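Local structure of cryptochrome DASH, chloroplastic/mitochondrial (Arabidopsis thaliana, 2VTB) at residues W46-L51 / H143-S148; Q197-V202 / E326-D331; R351-K356 / A437-P442. The protein binds FAD and a methenyltetrahydrofolate antenna, repairs cyclobutane pyrimidine dimers in single-stranded DNA as a photolyase, and may also act as a photoreceptor. All coordinates share one frame; numbering follows the deposited sequence.

Contact 1: W46-L51 / H143-S148; sequences WFRNDL and HKETCS. With MHF (5,10-methenyl-6,7,8-trihydrofolic acid), chain Q.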
loop_
_atom_site.group_PDB
_atom_site.type_symbol
_atom_site.label_atom_id
_atom_site.label_comp_id
_atom_site.label_asym_id
_atom_site.label_seq_id
_atom_site.Cartn_x
_atom_site.Cartn_y
_atom_site.Cartn_z
ATOM N N TRP B 46 17.442 5.517 13.509
ATOM C CA TRP B 46 17.206 4.083 13.664
ATOM C C TRP B 46 17.641 3.329 12.403
ATOM O O TRP B 46 16.998 3.432 11.358
ATOM C CB TRP B 46 15.721 3.851 13.993
ATOM C CG TRP B 46 15.281 2.430 13.982
ATOM C CD1 TRP B 46 16.012 1.339 14.346
ATOM C CD2 TRP B 46 13.988 1.943 13.606
ATOM N NE1 TRP B 46 15.263 0.199 14.196
ATOM C CE2 TRP B 46 14.011 0.542 13.755
ATOM C CE3 TRP B 46 12.813 2.557 13.159
ATOM C CZ2 TRP B 46 12.901 -0.263 13.472
ATOM C CZ3 TRP B 46 11.701 1.749 12.872
ATOM C CH2 TRP B 46 11.761 0.358 13.027
ATOM N N PHE B 47 18.754 2.598 12.511
ATOM C CA PHE B 47 19.305 1.811 11.397
ATOM C C PHE B 47 18.627 0.448 11.297
ATOM O O PHE B 47 18.331 -0.174 12.316
ATOM C CB PHE B 47 20.810 1.568 11.589
ATOM C CG PHE B 47 21.679 2.732 11.210
ATOM C CD1 PHE B 47 22.092 2.904 9.897
ATOM C CD2 PHE B 47 22.111 3.638 12.169
ATOM C CE1 PHE B 47 22.904 3.964 9.537
ATOM C CE2 PHE B 47 22.926 4.704 11.816
ATOM C CZ PHE B 47 23.325 4.864 10.498
ATOM N N ARG B 48 18.409 -0.018 10.068
ATOM C CA ARG B 48 17.903 -1.367 9.822
ATOM C C ARG B 48 18.759 -2.036 8.740
ATOM O O ARG B 48 19.805 -2.594 9.058
ATOM C CB ARG B 48 16.421 -1.316 9.456
ATOM C CG ARG B 48 15.550 -0.708 10.552
ATOM C CD ARG B 48 14.250 -0.138 9.995
ATOM N NE ARG B 48 13.190 -1.122 9.947
ATOM C CZ ARG B 48 12.004 -0.933 9.381
ATOM N NH1 ARG B 48 11.106 -1.901 9.434
ATOM N NH2 ARG B 48 11.708 0.204 8.758
ATOM N N ASN B 49 18.352 -1.965 7.470
ATOM C CA ASN B 49 19.190 -2.484 6.380
ATOM C C ASN B 49 19.738 -1.348 5.521
ATOM O O ASN B 49 19.660 -1.364 4.293
ATOM C CB ASN B 49 18.428 -3.534 5.568
ATOM C CG ASN B 49 18.511 -4.906 6.207
ATOM O OD1 ASN B 49 19.573 -5.537 6.218
ATOM N ND2 ASN B 49 17.409 -5.358 6.772
ATOM N N ASP B 50 20.309 -0.365 6.212
ATOM C CA ASP B 50 20.848 0.831 5.583
ATOM C C ASP B 50 22.155 1.204 6.270
ATOM O O ASP B 50 22.378 2.361 6.634
ATOM C CB ASP B 50 19.826 1.979 5.636
ATOM C CG ASP B 50 19.346 2.292 7.049
ATOM O OD1 ASP B 50 19.620 1.508 7.988
ATOM O OD2 ASP B 50 18.663 3.331 7.206
ATOM N N LEU B 51 23.018 0.204 6.423
ATOM C CA LEU B 51 24.188 0.294 7.289
ATOM C C LEU B 51 25.361 0.946 6.563
ATOM O O LEU B 51 26.365 0.291 6.245
ATOM C CB LEU B 51 24.567 -1.096 7.809
ATOM C CG LEU B 51 23.466 -1.881 8.532
ATOM C CD1 LEU B 51 24.008 -3.248 9.003
ATOM C CD2 LEU B 51 22.862 -1.107 9.713
ATOM N N HIS B 143 14.679 4.455 7.450
ATOM C CA HIS B 143 14.251 4.141 6.086
ATOM C C HIS B 143 12.963 3.323 6.103
ATOM O O HIS B 143 12.775 2.458 6.961
ATOM C CB HIS B 143 15.338 3.408 5.289
ATOM C CG HIS B 143 16.349 4.330 4.674
ATOM N ND1 HIS B 143 17.624 4.474 5.173
ATOM C CD2 HIS B 143 16.259 5.179 3.622
ATOM C CE1 HIS B 143 18.284 5.359 4.445
ATOM N NE2 HIS B 143 17.478 5.804 3.498
ATOM N N LYS B 144 12.080 3.629 5.154
ATOM C CA LYS B 144 10.837 2.890 4.936
ATOM C C LYS B 144 11.122 1.517 4.326
ATOM O O LYS B 144 11.895 1.406 3.384
ATOM C CB LYS B 144 9.937 3.683 3.972
ATOM C CG LYS B 144 8.540 3.098 3.733
ATOM C CD LYS B 144 7.604 3.357 4.908
ATOM C CE LYS B 144 6.249 2.685 4.720
ATOM N NZ LYS B 144 6.345 1.206 4.853
ATOM N N GLU B 145 10.472 0.483 4.853
ATOM C CA GLU B 145 10.531 -0.847 4.257
ATOM C C GLU B 145 9.196 -1.178 3.591
ATOM O O GLU B 145 8.251 -0.382 3.651
ATOM C CB GLU B 145 10.910 -1.880 5.316
ATOM C CG GLU B 145 12.355 -1.753 5.765
ATOM C CD GLU B 145 13.336 -2.362 4.774
ATOM O OE1 GLU B 145 12.940 -2.640 3.623
ATOM O OE2 GLU B 145 14.502 -2.583 5.156
ATOM N N THR B 146 9.131 -2.330 2.927
ATOM C CA THR B 146 7.984 -2.659 2.078
ATOM C C THR B 146 7.214 -3.922 2.482
ATOM O O THR B 146 6.005 -4.000 2.223
ATOM C CB THR B 146 8.405 -2.791 0.592
ATOM O OG1 THR B 146 9.365 -3.838 0.450
ATOM C CG2 THR B 146 9.011 -1.499 0.078
ATOM N N CYS B 147 7.890 -4.904 3.088
ATOM C CA CYS B 147 7.256 -6.206 3.369
ATOM C C CYS B 147 6.593 -6.298 4.756
ATOM O O CYS B 147 6.931 -5.552 5.671
ATOM C CB CYS B 147 8.255 -7.358 3.160
ATOM S SG CYS B 147 8.766 -7.541 1.418
ATOM N N SER B 148 5.644 -7.229 4.872
ATOM C CA SER B 148 4.802 -7.419 6.064
ATOM C C SER B 148 5.530 -7.310 7.407
ATOM O O SER B 148 5.110 -6.543 8.274
ATOM C CB SER B 148 4.062 -8.772 5.974
ATOM O OG SER B 148 3.593 -9.224 7.239
HETATM N N1 MHF Q . 11.190 -11.931 5.143
HETATM C C2 MHF Q . 11.121 -10.615 5.408
HETATM N NA2 MHF Q . 12.275 -9.941 5.561
HETATM N N3 MHF Q . 9.940 -9.939 5.547
HETATM C C4 MHF Q . 8.747 -10.555 5.414
HETATM O O4 MHF Q . 7.684 -9.916 5.547
HETATM C C4A MHF Q . 8.761 -12.009 5.133
HETATM N N5 MHF Q . 7.630 -12.815 4.919
HETATM C C6 MHF Q . 7.817 -14.205 5.325
HETATM C C7 MHF Q . 8.927 -14.776 4.457
HETATM N N8 MHF Q . 10.130 -13.983 4.693
HETATM C C8A MHF Q . 10.077 -12.662 4.987
HETATM C C9 MHF Q . 6.428 -14.806 5.124
HETATM N N10 MHF Q . 5.587 -13.612 4.895
HETATM C C11 MHF Q . 6.314 -12.456 5.440
HETATM C C12 MHF Q . 1.381 -13.744 5.365
HETATM C C13 MHF Q . 2.106 -12.625 5.769
HETATM C C14 MHF Q . 3.487 -12.585 5.635
HETATM C C15 MHF Q . 4.184 -13.676 5.099
HETATM C C16 MHF Q . 3.461 -14.784 4.654
HETATM C C17 MHF Q . 2.071 -14.822 4.795
HETATM C C MHF Q . -0.125 -13.782 5.481
HETATM O O MHF Q . -0.714 -14.604 4.796
HETATM N N MHF Q . -0.810 -12.905 6.228
HETATM C CA MHF Q . -2.276 -12.839 6.212
HETATM C CB MHF Q . -2.797 -12.053 7.415
HETATM C CG MHF Q . -2.361 -12.644 8.750
HETATM C CD MHF Q . -2.759 -14.088 8.841
HETATM O OE1 MHF Q . -1.845 -14.918 9.016
HETATM O OE2 MHF Q . -3.969 -14.400 8.717
HETATM C CT MHF Q . -2.864 -12.212 4.975
HETATM O O1 MHF Q . -4.085 -12.390 4.751
HETATM O O2 MHF Q . -2.133 -11.527 4.219
HETATM O O HOH W 1 16.536 2.898 8.796
HETATM O O HOH W 2 16.270 -0.527 6.052
#
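Asp50 and His143 meet where two neighbouring parallel strands, 42-47 and 137-143, run out into loops at the C-terminal ends of the strands in the five-stranded parallel sheet of the photolyase alpha/beta domain. This is the tight part of the contact. His143 ND1 donates to Asp50 OD2 over 2.6 Å, nearly straight at 175°; the oxygen offers its anti lone pair and lies in the ring plane, while the carboxylate itself is turned 77° from the imidazole. The other oxygen, Asp50 OD1, takes the backbone N of Arg48 at 2.8 Å, so both carboxylate oxygens are gripped and the group's rotation is fixed. With chi1 at 55°, CG of Asp50 sits between its own N and carbonyl carbon, which turns the carboxylate back to Arg48. A water completes this part, donating to Trp46 O and Asp50 OD2 and accepting from His143 N.

Toward Arg48, Asn49 and Glu145, which are less buried, packing is looser. The Arg48 guanidinium lies between Trp46 CH2 on one face and Glu145 CG on the other, the latter 3.5 Å above its plane. Its NH2 makes a weak bond to His143 O and a salt bridge to Glu154, while Glu145 pairs with Arg334 instead. Beyond Glu145 the chain reaches the folate pocket, with Cys147 capping helix 148-164 and its CB 3.5 Å from MHF O4. Between Asn49 and Glu145 a second water accepts from Asn49 N and donates to Glu145 OE2, 2.9 Å from each.

Contact 2: Q197-V202 / E326-D331; sequences QFRKSV and ELIWRD. With FAD (flavin-adenine dinucleotide), chain P.
Helix 318-340, which carries part of the FAD pocket, is packed on one flank by helix 195-205 through Phe198 and Ile328. The two short segments cross steeply, their axes 10.5 Å apart at closest and their N-to-C directions 108° apart, so a single residue, Ile328, carries most of the join. Its CG2 branch, anti to its backbone N, is the point of contact: it lies 3.7 Å from Phe198 CE2, 4.1 Å from Arg199 CG and 4.4 Å from Val202 CG2. No hydrogen bond links the segments. Phe198 extends from its helix with CG anti to the backbone N (chi1 169°), bringing CZ to 4.3 Å from Asp331 CB, which lies at the ring edge. Val202 CG1 rests over one face of the same ring, one turn along its helix. The carboxylate of Asp331 is held by the backbone N atoms of Met178 and Tyr179.

Helix 318-340 presents another side to the cofactor: Glu326 OE1 comes to 3.2 Å from FAD N7A, and Arg330 CD to 3.4 Å from FAD O2B. Glu326 OE2 bonds a thymine of the bound DNA, and Trp329 stacks on a thymine base. Around the join, Phe198 also meets Tyr332 and Phe335 farther along helix 318-340, Arg199 touches Tyr321 and Phe325 nearer its start, and Leu327 packs on helices 290-294 and 300-313.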
loop_
_atom_site.group_PDB
_atom_site.type_symbol
_atom_site.label_atom_id
_atom_site.label_comp_id
_atom_site.label_asym_id
_atom_site.label_seq_id
_atom_site.Cartn_x
_atom_site.Cartn_y
_atom_site.Cartn_z
ATOM N N GLN B 197 8.146 -3.307 -19.737
ATOM C CA GLN B 197 7.334 -2.083 -19.768
ATOM C C GLN B 197 7.744 -1.132 -18.639
ATOM O O GLN B 197 7.862 0.081 -18.851
ATOM C CB GLN B 197 5.834 -2.410 -19.700
ATOM C CG GLN B 197 5.336 -3.282 -20.859
ATOM C CD GLN B 197 5.688 -2.710 -22.230
ATOM O OE1 GLN B 197 6.396 -3.343 -23.026
ATOM N NE2 GLN B 197 5.214 -1.495 -22.503
ATOM N N PHE B 198 7.983 -1.689 -17.451
ATOM C CA PHE B 198 8.504 -0.917 -16.321
ATOM C C PHE B 198 9.831 -0.236 -16.677
ATOM O O PHE B 198 9.963 0.976 -16.521
ATOM C CB PHE B 198 8.682 -1.810 -15.087
ATOM C CG PHE B 198 9.463 -1.166 -13.970
ATOM C CD1 PHE B 198 8.851 -0.266 -13.105
ATOM C CD2 PHE B 198 10.797 -1.480 -13.766
ATOM C CE1 PHE B 198 9.564 0.329 -12.073
ATOM C CE2 PHE B 198 11.518 -0.888 -12.737
ATOM C CZ PHE B 198 10.895 0.018 -11.884
ATOM N N ARG B 199 10.795 -1.022 -17.162
ATOM C CA ARG B 199 12.123 -0.501 -17.522
ATOM C C ARG B 199 12.040 0.611 -18.578
ATOM O O ARG B 199 12.591 1.693 -18.384
ATOM C CB ARG B 199 13.034 -1.627 -18.032
ATOM C CG ARG B 199 14.439 -1.145 -18.401
ATOM C CD ARG B 199 15.286 -2.232 -19.044
ATOM N NE ARG B 199 14.667 -2.806 -20.236
ATOM C CZ ARG B 199 14.590 -2.212 -21.428
ATOM N NH1 ARG B 199 15.055 -0.987 -21.624
ATOM N NH2 ARG B 199 14.020 -2.848 -22.441
ATOM N N LYS B 200 11.360 0.329 -19.691
ATOM C CA LYS B 200 11.209 1.305 -20.766
ATOM C C LYS B 200 10.564 2.596 -20.269
ATOM O O LYS B 200 10.976 3.679 -20.669
ATOM C CB LYS B 200 10.393 0.724 -21.930
ATOM C CG LYS B 200 11.148 -0.306 -22.762
ATOM C CD LYS B 200 10.366 -0.668 -24.017
ATOM C CE LYS B 200 11.082 -1.732 -24.839
ATOM N NZ LYS B 200 12.527 -1.401 -25.074
ATOM N N SER B 201 9.563 2.476 -19.395
ATOM C CA SER B 201 8.902 3.652 -18.817
ATOM C C SER B 201 9.853 4.503 -17.965
ATOM O O SER B 201 9.953 5.708 -18.187
ATOM C CB SER B 201 7.665 3.255 -17.998
ATOM O OG SER B 201 6.611 2.846 -18.857
ATOM N N VAL B 202 10.543 3.889 -17.005
ATOM C CA VAL B 202 11.461 4.632 -16.133
ATOM C C VAL B 202 12.651 5.222 -16.916
ATOM O O VAL B 202 13.036 6.365 -16.676
ATOM C CB VAL B 202 11.965 3.805 -14.894
ATOM C CG1 VAL B 202 10.793 3.428 -13.973
ATOM C CG2 VAL B 202 12.758 2.575 -15.311
ATOM N N GLU B 326 20.438 -4.488 -14.709
ATOM C CA GLU B 326 20.244 -5.443 -13.614
ATOM C C GLU B 326 19.826 -4.761 -12.308
ATOM O O GLU B 326 18.960 -5.264 -11.588
ATOM C CB GLU B 326 21.502 -6.291 -13.406
ATOM C CG GLU B 326 21.826 -7.236 -14.576
ATOM C CD GLU B 326 20.753 -8.285 -14.838
ATOM O OE1 GLU B 326 19.958 -8.586 -13.922
ATOM O OE2 GLU B 326 20.715 -8.818 -15.965
ATOM N N LEU B 327 20.412 -3.607 -12.008
ATOM C CA LEU B 327 19.948 -2.808 -10.872
ATOM C C LEU B 327 18.483 -2.365 -11.040
ATOM O O LEU B 327 17.759 -2.210 -10.049
ATOM C CB LEU B 327 20.867 -1.601 -10.633
ATOM C CG LEU B 327 22.257 -1.924 -10.069
ATOM C CD1 LEU B 327 23.164 -0.687 -10.075
ATOM C CD2 LEU B 327 22.144 -2.494 -8.657
ATOM N N ILE B 328 18.033 -2.189 -12.282
ATOM C CA ILE B 328 16.616 -1.865 -12.534
ATOM C C ILE B 328 15.703 -3.055 -12.207
ATOM O O ILE B 328 14.567 -2.860 -11.770
ATOM C CB ILE B 328 16.380 -1.336 -13.979
ATOM C CG1 ILE B 328 17.091 0.014 -14.157
ATOM C CG2 ILE B 328 14.869 -1.174 -14.277
ATOM C CD1 ILE B 328 17.040 0.569 -15.570
ATOM N N TRP B 329 16.205 -4.276 -12.397
ATOM C CA TRP B 329 15.509 -5.482 -11.941
ATOM C C TRP B 329 15.331 -5.471 -10.419
ATOM O O TRP B 329 14.266 -5.842 -9.911
ATOM C CB TRP B 329 16.248 -6.766 -12.372
ATOM C CG TRP B 329 15.788 -7.317 -13.683
ATOM C CD1 TRP B 329 16.452 -7.259 -14.875
ATOM C CD2 TRP B 329 14.563 -8.010 -13.939
ATOM N NE1 TRP B 329 15.718 -7.871 -15.857
ATOM C CE2 TRP B 329 14.545 -8.331 -15.313
ATOM C CE3 TRP B 329 13.471 -8.383 -13.143
ATOM C CZ2 TRP B 329 13.488 -9.023 -15.906
ATOM C CZ3 TRP B 329 12.411 -9.067 -13.741
ATOM C CH2 TRP B 329 12.433 -9.382 -15.105
ATOM N N ARG B 330 16.374 -5.055 -9.699
ATOM C CA ARG B 330 16.298 -4.917 -8.246
ATOM C C ARG B 330 15.206 -3.918 -7.831
ATOM O O ARG B 330 14.414 -4.223 -6.952
ATOM C CB ARG B 330 17.658 -4.503 -7.671
ATOM C CG ARG B 330 17.693 -4.388 -6.164
ATOM C CD ARG B 330 19.103 -4.100 -5.665
ATOM N NE ARG B 330 19.079 -3.740 -4.253
ATOM C CZ ARG B 330 18.839 -2.519 -3.787
ATOM N NH1 ARG B 330 18.643 -1.498 -4.610
ATOM N NH2 ARG B 330 18.816 -2.310 -2.479
ATOM N N ASP B 331 15.167 -2.739 -8.462
ATOM C CA ASP B 331 14.076 -1.753 -8.235
ATOM C C ASP B 331 12.694 -2.353 -8.508
ATOM O O ASP B 331 11.755 -2.156 -7.732
ATOM C CB ASP B 331 14.217 -0.522 -9.150
ATOM C CG ASP B 331 15.238 0.483 -8.659
ATOM O OD1 ASP B 331 16.008 0.191 -7.717
ATOM O OD2 ASP B 331 15.284 1.588 -9.251
HETATM P PA FAD P . 25.345 -8.964 -10.851
HETATM O O1A FAD P . 26.726 -8.355 -10.780
HETATM O O2A FAD P . 25.145 -9.840 -12.066
HETATM O O5B FAD P . 24.238 -7.795 -10.860
HETATM C C5B FAD P . 24.422 -6.557 -10.196
HETATM C C4B FAD P . 23.281 -6.282 -9.229
HETATM O O4B FAD P . 22.020 -6.254 -9.890
HETATM C C3B FAD P . 23.150 -7.337 -8.144
HETATM O O3B FAD P . 24.031 -7.107 -7.071
HETATM C C2B FAD P . 21.702 -7.193 -7.753
HETATM O O2B FAD P . 21.556 -6.139 -6.831
HETATM C C1B FAD P . 21.031 -6.834 -9.068
HETATM N N9A FAD P . 20.473 -8.023 -9.727
HETATM C C8A FAD P . 21.075 -8.822 -10.666
HETATM N N7A FAD P . 20.200 -9.793 -11.011
HETATM C C5A FAD P . 19.060 -9.615 -10.312
HETATM C C6A FAD P . 17.860 -10.315 -10.276
HETATM N N6A FAD P . 17.671 -11.388 -11.051
HETATM N N1A FAD P . 16.862 -9.878 -9.429
HETATM C C2A FAD P . 17.040 -8.763 -8.636
HETATM N N3A FAD P . 18.233 -8.081 -8.666
HETATM C C4A FAD P . 19.223 -8.503 -9.499
HETATM N N1 FAD P . 19.297 -11.250 -5.312
HETATM C C2 FAD P . 19.390 -10.657 -4.074
HETATM O O2 FAD P . 19.963 -9.574 -3.952
HETATM N N3 FAD P . 18.863 -11.272 -2.958
HETATM C C4 FAD P . 18.222 -12.482 -3.089
HETATM O O4 FAD P . 17.743 -12.986 -2.072
HETATM C C4X FAD P . 18.102 -13.095 -4.343
HETATM N N5 FAD P . 17.465 -14.318 -4.491
HETATM C C5X FAD P . 17.349 -14.902 -5.744
HETATM C C6 FAD P . 16.688 -16.124 -5.890
HETATM C C7 FAD P . 16.572 -16.732 -7.146
HETATM C C7M FAD P . 15.865 -18.053 -7.311
HETATM C C8 FAD P . 17.116 -16.103 -8.260
HETATM C C8M FAD P . 17.008 -16.720 -9.623
HETATM C C9 FAD P . 17.771 -14.887 -8.118
HETATM C C9A FAD P . 17.895 -14.267 -6.867
HETATM N N10 FAD P . 18.559 -13.045 -6.721
HETATM C C10 FAD P . 18.646 -12.463 -5.464
HETATM C "C1'" FAD P . 19.009 -12.245 -7.921
HETATM C "C2'" FAD P . 20.450 -12.505 -8.393
HETATM O "O2'" FAD P . 20.666 -13.880 -8.615
HETATM C "C3'" FAD P . 21.519 -11.982 -7.435
HETATM O "O3'" FAD P . 21.225 -10.636 -7.110
HETATM C "C4'" FAD P . 22.923 -12.054 -8.046
HETATM O "O4'" FAD P . 23.321 -13.383 -8.273
HETATM C "C5'" FAD P . 23.951 -11.401 -7.133
HETATM O "O5'" FAD P . 25.223 -11.485 -7.726
HETATM P P FAD P . 25.970 -10.180 -8.302
HETATM O O1P FAD P . 25.911 -9.038 -7.322
HETATM O O2P FAD P . 27.377 -10.553 -8.686
HETATM O O3P FAD P . 24.997 -9.833 -9.542
#

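Contact 3: R351-K356 / A437-P442; sequences RNVNGK and AGVNDP. Unlike the reference sequence in segment 351-356: Asn354 (reference Gln).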
loop_
_atom_site.group_PDB
_atom_site.type_symbol
_atom_site.label_atom_id
_atom_site.label_comp_id
_atom_site.label_asym_id
_atom_site.label_seq_id
_atom_site.Cartn_x
_atom_site.Cartn_y
_atom_site.Cartn_z
ATOM N N ARG B 351 -0.762 -14.318 -8.906
ATOM C CA ARG B 351 -1.869 -14.749 -9.763
ATOM C C ARG B 351 -2.779 -15.793 -9.093
ATOM O O ARG B 351 -3.802 -16.174 -9.662
ATOM C CB ARG B 351 -1.328 -15.308 -11.089
ATOM C CG ARG B 351 -2.279 -15.133 -12.274
ATOM C CD ARG B 351 -1.837 -15.918 -13.516
ATOM N NE ARG B 351 -0.420 -15.714 -13.840
ATOM C CZ ARG B 351 0.526 -16.655 -13.810
ATOM N NH1 ARG B 351 0.245 -17.915 -13.484
ATOM N NH2 ARG B 351 1.777 -16.334 -14.125
ATOM N N ASN B 352 -2.401 -16.252 -7.901
ATOM C CA ASN B 352 -3.168 -17.249 -7.153
ATOM C C ASN B 352 -3.417 -18.527 -7.971
ATOM O O ASN B 352 -4.559 -18.953 -8.158
ATOM C CB ASN B 352 -4.482 -16.635 -6.641
ATOM C CG ASN B 352 -5.155 -17.480 -5.563
ATOM O OD1 ASN B 352 -4.493 -18.185 -4.798
ATOM N ND2 ASN B 352 -6.482 -17.410 -5.501
ATOM N N VAL B 353 -2.328 -19.125 -8.449
ATOM C CA VAL B 353 -2.377 -20.364 -9.236
ATOM C C VAL B 353 -2.687 -21.566 -8.337
ATOM O O VAL B 353 -2.191 -21.643 -7.214
ATOM C CB VAL B 353 -1.042 -20.606 -9.976
ATOM C CG1 VAL B 353 -1.129 -21.847 -10.851
ATOM C CG2 VAL B 353 -0.673 -19.392 -10.817
ATOM N N ASN B 354 -3.485 -22.507 -8.845
ATOM C CA ASN B 354 -4.070 -23.579 -8.018
ATOM C C ASN B 354 -3.399 -24.963 -8.089
ATOM O O ASN B 354 -3.941 -25.931 -7.549
ATOM C CB ASN B 354 -5.570 -23.719 -8.347
ATOM C CG ASN B 354 -6.446 -22.820 -7.489
ATOM O OD1 ASN B 354 -6.892 -21.762 -7.932
ATOM N ND2 ASN B 354 -6.686 -23.236 -6.248
ATOM N N GLY B 355 -2.225 -25.059 -8.712
ATOM C CA GLY B 355 -1.547 -26.352 -8.942
ATOM C C GLY B 355 -1.333 -27.285 -7.749
ATOM O O GLY B 355 -1.793 -27.014 -6.635
ATOM N N LYS B 356 -0.622 -28.390 -7.991
ATOM C CA LYS B 356 -0.365 -29.416 -6.962
ATOM C C LYS B 356 1.134 -29.526 -6.664
ATOM O O LYS B 356 1.951 -29.637 -7.585
ATOM C CB LYS B 356 -0.928 -30.776 -7.401
ATOM C CG LYS B 356 -0.258 -31.401 -8.634
ATOM C CD LYS B 356 -0.902 -32.729 -9.008
ATOM C CE LYS B 356 -0.182 -33.399 -10.181
ATOM N NZ LYS B 356 1.251 -33.699 -9.885
ATOM N N ALA B 437 9.251 -19.960 -10.684
ATOM C CA ALA B 437 8.292 -21.054 -10.478
ATOM C C ALA B 437 7.048 -20.931 -11.367
ATOM O O ALA B 437 6.208 -21.825 -11.383
ATOM C CB ALA B 437 7.887 -21.120 -9.014
ATOM N N GLY B 438 6.932 -19.821 -12.091
ATOM C CA GLY B 438 5.811 -19.591 -13.000
ATOM C C GLY B 438 4.527 -19.110 -12.340
ATOM O O GLY B 438 3.450 -19.233 -12.926
ATOM N N VAL B 439 4.637 -18.563 -11.131
ATOM C CA VAL B 439 3.481 -18.037 -10.398
ATOM C C VAL B 439 3.591 -16.517 -10.210
ATOM O O VAL B 439 3.007 -15.949 -9.294
ATOM C CB VAL B 439 3.316 -18.740 -9.034
ATOM C CG1 VAL B 439 3.059 -20.224 -9.236
ATOM C CG2 VAL B 439 4.544 -18.514 -8.149
ATOM N N ASN B 440 4.324 -15.875 -11.118
ATOM C CA ASN B 440 4.514 -14.423 -11.132
ATOM C C ASN B 440 3.371 -13.666 -11.818
ATOM O O ASN B 440 2.390 -14.271 -12.246
ATOM C CB ASN B 440 5.841 -14.105 -11.829
ATOM C CG ASN B 440 5.997 -14.837 -13.171
ATOM O OD1 ASN B 440 5.910 -16.073 -13.242
ATOM N ND2 ASN B 440 6.250 -14.075 -14.229
ATOM N N ASP B 441 3.513 -12.344 -11.925
ATOM C CA ASP B 441 2.483 -11.474 -12.521
ATOM C C ASP B 441 2.289 -11.659 -14.036
ATOM O O ASP B 441 1.152 -11.698 -14.502
ATOM C CB ASP B 441 2.773 -9.991 -12.225
ATOM C CG ASP B 441 2.771 -9.675 -10.741
ATOM O OD1 ASP B 441 3.664 -10.206 -10.040
ATOM O OD2 ASP B 441 1.892 -8.890 -10.290
ATOM N N PRO B 442 3.387 -11.744 -14.815
ATOM C CA PRO B 442 3.252 -12.095 -16.226
ATOM C C PRO B 442 3.205 -13.601 -16.437
ATOM O O PRO B 442 2.120 -14.161 -16.586
ATOM C CB PRO B 442 4.511 -11.499 -16.855
ATOM C CG PRO B 442 5.518 -11.561 -15.801
ATOM C CD PRO B 442 4.793 -11.485 -14.464
#
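Arg351 reaches across to the backbone of the loop 438-442, which follows helix 426-437 in the FAD-binding domain; its own segment lies in the loop between helices 318-340 and 361-368. CB starts 4.0 Å from Asn440 O. CG and CD carry the chain onward until the bend at chi3 (-48°) turns the guanidinium back over that loop. NE then stands 3.5 Å from Asn440 O, with CZ at a similar distance. The two terminal nitrogens diverge: NH1 approaches Gly438 O to 3.5 Å near the guanidinium plane, while NH2 lies 2.9 Å from Asn440 O, at an angle too poor for a hydrogen bond. NH2 instead makes a weak bond to Pro442 O, 3.3 Å long and bent to 134°. Beside this polar patch, Val353 CG2 touches Val439 CG1 at 4.1 Å, the apolar part of the join. Gly438, with positive phi, closes helix 426-437 in a Schellman motif, and the turn leaves its carbonyl facing Arg351. The chemistry is therefore that of a cation among several backbone carbonyl oxygens, with no carboxylate paired to it across the segments; the attraction is probably diffuse and electrostatic, resting little on directed bonds.

In the fold
From the N terminus, contact 1 comes first: it closes a loop of 91 residues and joins the ends of two neighbouring strands within the alpha/beta domain. The chain then passes through helix 148-164 and strand 169-173 to helix 195-205, where contact 2 opens; its 123-residue loop ends on helix 318-340 and so ties the region after the sheet to the FAD-binding domain. Contact 3 opens past the end of that helix and closes 80 residues later, linking two surface loops of the largely helical domain. The three loops follow in series, none nested or crossed. The centres of the contacts lie about 21 to 28 Å apart, and no two contacts touch.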